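Local coordinates for protein kallistatin (Homo sapiens, PDB 6F4V) that inhibits tissue kallikrein as a secreted serpin, forming an equimolar, heat- and SDS-stable complex with the protease that cleaves its reactive site, at residues E174-D186 against R196-W208. Sequence-based numbering, arbitrary orientation.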
loop_
_atom_site.group_PDB
_atom_site.type_symbol
_atom_site.label_atom_id
_atom_site.label_comp_id
_atom_site.label_asym_id
_atom_site.label_seq_id
_atom_site.Cartn_x
_atom_site.Cartn_y
_atom_site.Cartn_z
ATOM N N GLU A 174 -18.519 -1.166 -9.551
ATOM C CA GLU A 174 -19.391 -1.195 -10.734
ATOM C C GLU A 174 -20.649 -2.040 -10.463
ATOM O O GLU A 174 -21.722 -1.714 -10.966
ATOM C CB GLU A 174 -18.696 -1.763 -11.972
ATOM C CG GLU A 174 -17.698 -0.809 -12.598
ATOM C CD GLU A 174 -18.320 0.272 -13.463
ATOM O OE1 GLU A 174 -17.553 0.991 -14.144
ATOM O OE2 GLU A 174 -19.560 0.423 -13.461
ATOM N N LYS A 175 -20.487 -3.122 -9.696
ATOM C CA LYS A 175 -21.564 -4.080 -9.411
ATOM C C LYS A 175 -21.776 -4.193 -7.878
ATOM O O LYS A 175 -21.251 -5.113 -7.223
ATOM C CB LYS A 175 -21.208 -5.436 -10.015
ATOM C CG LYS A 175 -21.153 -5.458 -11.544
ATOM C CD LYS A 175 -20.314 -6.622 -12.049
ATOM C CE LYS A 175 -19.995 -6.497 -13.539
ATOM N NZ LYS A 175 -21.127 -6.996 -14.341
ATOM N N PRO A 176 -22.511 -3.239 -7.310
ATOM C CA PRO A 176 -22.674 -3.222 -5.866
ATOM C C PRO A 176 -23.632 -4.276 -5.335
ATOM O O PRO A 176 -24.369 -4.923 -6.111
ATOM C CB PRO A 176 -23.239 -1.826 -5.586
ATOM C CG PRO A 176 -23.964 -1.436 -6.832
ATOM C CD PRO A 176 -23.215 -2.113 -7.964
ATOM N N PHE A 177 -23.597 -4.435 -4.017
ATOM C CA PHE A 177 -24.436 -5.370 -3.295
ATOM C C PHE A 177 -25.642 -4.589 -2.749
ATOM O O PHE A 177 -25.573 -3.368 -2.550
ATOM C CB PHE A 177 -23.682 -5.997 -2.122
ATOM C CG PHE A 177 -22.435 -6.745 -2.515
ATOM C CD1 PHE A 177 -21.241 -6.064 -2.785
ATOM C CD2 PHE A 177 -22.435 -8.130 -2.588
ATOM C CE1 PHE A 177 -20.096 -6.762 -3.144
ATOM C CE2 PHE A 177 -21.291 -8.822 -2.949
ATOM C CZ PHE A 177 -20.122 -8.138 -3.220
ATOM N N ILE A 178 -26.736 -5.308 -2.527
ATOM C CA ILE A 178 -27.969 -4.734 -1.939
ATOM C C ILE A 178 -27.881 -5.025 -0.450
ATOM O O ILE A 178 -27.821 -6.184 -0.025
ATOM C CB ILE A 178 -29.227 -5.321 -2.642
ATOM C CG1 ILE A 178 -29.258 -4.891 -4.123
ATOM C CG2 ILE A 178 -30.523 -4.865 -1.974
ATOM C CD1 ILE A 178 -29.974 -5.868 -5.039
ATOM N N SER A 179 -27.821 -3.973 0.353
ATOM C CA SER A 179 -27.514 -4.114 1.770
ATOM C C SER A 179 -28.584 -4.861 2.579
ATOM O O SER A 179 -28.252 -5.497 3.568
ATOM C CB SER A 179 -27.208 -2.758 2.400
ATOM O OG SER A 179 -28.380 -1.986 2.526
ATOM N N SER A 180 -29.838 -4.838 2.131
ATOM C CA SER A 180 -30.904 -5.667 2.760
ATOM C C SER A 180 -30.607 -7.179 2.699
ATOM O O SER A 180 -31.135 -7.949 3.488
ATOM C CB SER A 180 -32.280 -5.360 2.126
ATOM O OG SER A 180 -32.356 -5.841 0.795
ATOM N N ARG A 181 -29.738 -7.603 1.784
ATOM C CA ARG A 181 -29.342 -9.025 1.677
ATOM C C ARG A 181 -28.144 -9.421 2.550
ATOM O O ARG A 181 -27.821 -10.590 2.640
ATOM C CB ARG A 181 -29.040 -9.357 0.223
ATOM C CG ARG A 181 -30.185 -9.050 -0.726
ATOM C CD ARG A 181 -29.934 -9.615 -2.108
ATOM N NE ARG A 181 -30.098 -11.068 -2.158
ATOM C CZ ARG A 181 -29.910 -11.804 -3.253
ATOM N NH1 ARG A 181 -29.533 -11.234 -4.395
ATOM N NH2 ARG A 181 -30.090 -13.114 -3.208
ATOM N N THR A 182 -27.471 -8.451 3.173
ATOM C CA THR A 182 -26.359 -8.750 4.057
ATOM C C THR A 182 -26.877 -9.345 5.361
ATOM O O THR A 182 -27.795 -8.785 5.974
ATOM C CB THR A 182 -25.531 -7.485 4.318
ATOM O OG1 THR A 182 -25.059 -6.977 3.051
ATOM C CG2 THR A 182 -24.382 -7.758 5.258
ATOM N N THR A 183 -26.318 -10.488 5.755
ATOM C CA THR A 183 -26.706 -11.173 6.997
ATOM C C THR A 183 -25.482 -11.831 7.601
ATOM O O THR A 183 -24.566 -12.215 6.852
ATOM C CB THR A 183 -27.795 -12.286 6.782
ATOM O OG1 THR A 183 -27.317 -13.287 5.876
ATOM C CG2 THR A 183 -29.057 -11.731 6.222
ATOM N N PRO A 184 -25.458 -11.992 8.940
ATOM C CA PRO A 184 -24.306 -12.687 9.547
ATOM C C PRO A 184 -24.142 -14.137 9.050
ATOM O O PRO A 184 -25.134 -14.841 8.898
ATOM C CB PRO A 184 -24.627 -12.673 11.052
ATOM C CG PRO A 184 -25.637 -11.591 11.243
ATOM C CD PRO A 184 -26.428 -11.537 9.966
ATOM N N LYS A 185 -22.903 -14.548 8.783
ATOM C CA LYS A 185 -22.572 -15.919 8.348
ATOM C C LYS A 185 -21.270 -16.396 8.981
ATOM O O LYS A 185 -20.439 -15.595 9.436
ATOM C CB LYS A 185 -22.408 -15.999 6.836
ATOM C CG LYS A 185 -23.650 -15.720 6.018
ATOM C CD LYS A 185 -24.613 -16.903 5.995
ATOM C CE LYS A 185 -26.028 -16.413 5.828
ATOM N NZ LYS A 185 -26.975 -17.547 5.728
ATOM N N ASP A 186 -21.064 -17.703 8.954
ATOM C CA ASP A 186 -19.853 -18.279 9.488
ATOM C C ASP A 186 -18.657 -18.012 8.540
ATOM O O ASP A 186 -18.801 -18.061 7.326
ATOM C CB ASP A 186 -20.009 -19.769 9.692
ATOM C CG ASP A 186 -20.869 -20.105 10.897
ATOM O OD1 ASP A 186 -21.151 -19.221 11.751
ATOM O OD2 ASP A 186 -21.220 -21.277 10.976
ATOM N N ARG A 196 -18.212 -14.990 13.223
ATOM C CA ARG A 196 -19.404 -14.524 12.537
ATOM C C ARG A 196 -19.095 -13.217 11.873
ATOM O O ARG A 196 -18.516 -12.353 12.486
ATOM C CB ARG A 196 -20.555 -14.290 13.511
ATOM C CG ARG A 196 -20.996 -15.539 14.235
ATOM C CD ARG A 196 -22.484 -15.756 14.053
ATOM N NE ARG A 196 -22.758 -16.562 12.869
ATOM C CZ ARG A 196 -23.953 -16.735 12.317
ATOM N NH1 ARG A 196 -24.058 -17.531 11.268
ATOM N NH2 ARG A 196 -25.030 -16.113 12.779
ATOM N N VAL A 197 -19.522 -13.063 10.630
ATOM C CA VAL A 197 -19.292 -11.815 9.891
ATOM C C VAL A 197 -20.529 -11.471 9.093
ATOM O O VAL A 197 -21.203 -12.376 8.607
ATOM C CB VAL A 197 -18.072 -11.910 8.932
ATOM C CG1 VAL A 197 -16.866 -12.438 9.662
ATOM C CG2 VAL A 197 -18.344 -12.808 7.740
ATOM N N PRO A 198 -20.812 -10.168 8.924
ATOM C CA PRO A 198 -21.843 -9.809 7.949
ATOM C C PRO A 198 -21.383 -10.201 6.546
ATOM O O PRO A 198 -20.315 -9.778 6.116
ATOM C CB PRO A 198 -21.991 -8.289 8.085
ATOM C CG PRO A 198 -21.092 -7.852 9.169
ATOM C CD PRO A 198 -20.255 -9.003 9.634
ATOM N N MET A 199 -22.148 -11.059 5.900
ATOM C CA MET A 199 -21.866 -11.547 4.578
ATOM C C MET A 199 -22.786 -10.887 3.572
ATOM O O MET A 199 -24.018 -11.027 3.636
ATOM C CB MET A 199 -22.010 -13.076 4.539
ATOM C CG MET A 199 -21.451 -13.726 3.277
ATOM S SD MET A 199 -19.633 -13.668 3.179
ATOM C CE MET A 199 -19.184 -14.882 4.393
ATOM N N MET A 200 -22.182 -10.160 2.644
ATOM C CA MET A 200 -22.906 -9.541 1.544
ATOM C C MET A 200 -23.187 -10.601 0.520
ATOM O O MET A 200 -22.430 -11.569 0.407
ATOM C CB MET A 200 -22.085 -8.395 0.900
ATOM C CG MET A 200 -21.524 -7.471 1.943
ATOM S SD MET A 200 -20.710 -6.033 1.297
ATOM C CE MET A 200 -19.259 -6.828 0.551
ATOM N N LEU A 201 -24.256 -10.412 -0.240
ATOM C CA LEU A 201 -24.662 -11.372 -1.268
ATOM C C LEU A 201 -25.181 -10.650 -2.514
ATOM O O LEU A 201 -26.010 -9.761 -2.414
ATOM C CB LEU A 201 -25.755 -12.289 -0.715
ATOM C CG LEU A 201 -26.432 -13.242 -1.711
ATOM C CD1 LEU A 201 -25.406 -14.186 -2.296
ATOM C CD2 LEU A 201 -27.568 -14.000 -1.030
ATOM N N GLN A 202 -24.660 -11.022 -3.678
ATOM C CA GLN A 202 -25.259 -10.688 -4.955
ATOM C C GLN A 202 -25.236 -11.931 -5.813
ATOM O O GLN A 202 -24.302 -12.699 -5.742
ATOM C CB GLN A 202 -24.595 -9.489 -5.673
ATOM C CG GLN A 202 -23.135 -9.606 -6.008
ATOM C CD GLN A 202 -22.629 -8.407 -6.766
ATOM O OE1 GLN A 202 -22.886 -8.272 -7.961
ATOM N NE2 GLN A 202 -21.895 -7.530 -6.085
ATOM N N ASP A 203 -26.300 -12.135 -6.594
ATOM C CA ASP A 203 -26.415 -13.313 -7.458
ATOM C C ASP A 203 -27.044 -13.080 -8.844
ATOM O O ASP A 203 -27.282 -14.049 -9.573
ATOM C CB ASP A 203 -27.137 -14.420 -6.716
ATOM C CG ASP A 203 -28.546 -14.016 -6.269
ATOM O OD1 ASP A 203 -29.063 -12.964 -6.690
ATOM O OD2 ASP A 203 -29.128 -14.746 -5.458
ATOM N N GLN A 204 -27.265 -11.831 -9.233
ATOM C CA GLN A 204 -27.874 -11.548 -10.541
ATOM C C GLN A 204 -26.875 -11.075 -11.579
ATOM O O GLN A 204 -27.204 -11.032 -12.770
ATOM C CB GLN A 204 -29.031 -10.535 -10.405
ATOM C CG GLN A 204 -30.034 -10.805 -9.273
ATOM C CD GLN A 204 -30.858 -12.076 -9.424
ATOM O OE1 GLN A 204 -32.080 -12.021 -9.393
ATOM N NE2 GLN A 204 -30.204 -13.221 -9.554
ATOM N N GLU A 205 -25.651 -10.745 -11.155
ATOM C CA GLU A 205 -24.692 -10.110 -12.045
ATOM C C GLU A 205 -23.708 -11.116 -12.623
ATOM O O GLU A 205 -23.459 -12.152 -12.024
ATOM C CB GLU A 205 -23.900 -9.059 -11.289
ATOM C CG GLU A 205 -24.743 -7.964 -10.678
ATOM C CD GLU A 205 -25.442 -7.142 -11.731
ATOM O OE1 GLU A 205 -24.743 -6.584 -12.607
ATOM O OE2 GLU A 205 -26.685 -7.073 -11.686
ATOM N N HIS A 206 -23.172 -10.794 -13.797
ATOM C CA HIS A 206 -21.989 -11.486 -14.319
ATOM C C HIS A 206 -20.772 -10.888 -13.637
ATOM O O HIS A 206 -20.748 -9.698 -13.372
ATOM C CB HIS A 206 -21.855 -11.326 -15.824
ATOM C CG HIS A 206 -22.731 -12.255 -16.614
ATOM N ND1 HIS A 206 -24.067 -12.437 -16.333
ATOM C CD2 HIS A 206 -22.457 -13.056 -17.675
ATOM C CE1 HIS A 206 -24.576 -13.323 -17.175
ATOM N NE2 HIS A 206 -23.621 -13.710 -18.002
ATOM N N HIS A 207 -19.777 -11.726 -13.373
ATOM C CA HIS A 207 -18.503 -11.296 -12.806
ATOM C C HIS A 207 -17.339 -11.947 -13.534
ATOM O O HIS A 207 -17.520 -12.982 -14.186
ATOM C CB HIS A 207 -18.472 -11.702 -11.331
ATOM C CG HIS A 207 -19.223 -10.771 -10.449
ATOM N ND1 HIS A 207 -18.679 -9.592 -9.987
ATOM C CD2 HIS A 207 -20.492 -10.820 -9.979
ATOM C CE1 HIS A 207 -19.575 -8.965 -9.250
ATOM N NE2 HIS A 207 -20.680 -9.692 -9.223
ATOM N N TRP A 208 -16.149 -11.341 -13.400
ATOM C CA TRP A 208 -14.919 -11.856 -13.977
ATOM C C TRP A 208 -14.291 -12.728 -12.919
ATOM O O TRP A 208 -13.832 -12.205 -11.883
ATOM C CB TRP A 208 -13.981 -10.707 -14.340
ATOM C CG TRP A 208 -14.468 -9.883 -15.440
ATOM C CD1 TRP A 208 -15.168 -8.709 -15.360
ATOM C CD2 TRP A 208 -14.282 -10.148 -16.820
ATOM N NE1 TRP A 208 -15.424 -8.226 -16.624
ATOM C CE2 TRP A 208 -14.888 -9.093 -17.539
ATOM C CE3 TRP A 208 -13.654 -11.176 -17.525
ATOM C CZ2 TRP A 208 -14.898 -9.050 -18.947
ATOM C CZ3 TRP A 208 -13.655 -11.121 -18.928
ATOM C CH2 TRP A 208 -14.253 -10.065 -19.609
HETATM O O HOH W 1 -24.528 -5.592 -8.626
HETATM O O HOH W 2 -25.464 -7.759 0.402
HETATM O O HOH W 3 -26.985 -7.720 -3.776
HETATM O O HOH W 4 -25.885 -12.858 2.928
#
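The Phe177 ring is sandwiched between side chains of Met200 and Gln202. Gln202 NE2 sits 3.3 Å above the ring plane, over its centre, the amide plane almost perpendicular to the ring; Met200 lays CB and its sulfur over the opposite face, a Met-aromatic contact with SD 4.4 Å from the ring centroid. Gln202 CG stands between the backbone N and the carbonyl carbon (chi1 59°), and the extended chain beyond it carries the amide across the ring to Lys175. There NE2 donates a nearly straight 2.7 Å bond to Lys175 O, while OE1 accepts from His207 NE2, well above its carbonyl plane; together the two bonds tell the amide's NH2 end from its oxygen end. Lys175 CD lies over the His207 ring in a CH-pi contact, and NZ bonds to His206 O at 2.9 Å and to Tyr265 OH. Arg181 meets Asp203 end-on: NH1 reaches OD1 and NH2 reaches OD2, both at 2.9 Å, from above the carboxylate plane, with Leu201 CG over one guanidinium face. A leucine in place of Arg181 would probably leave the Asp203 carboxylate without its two-pronged cationic partner. Farther along, paired backbone bonds join Thr183 to Met199 and Lys185 to Val197, Lys185 CG pressing on Met199 CB at 3.4 Å. Strands 183-188 and 193-202 thus form an antiparallel beta hairpin, consistent with s4C and s3C of serpin sheet C, with 183-188 outermost.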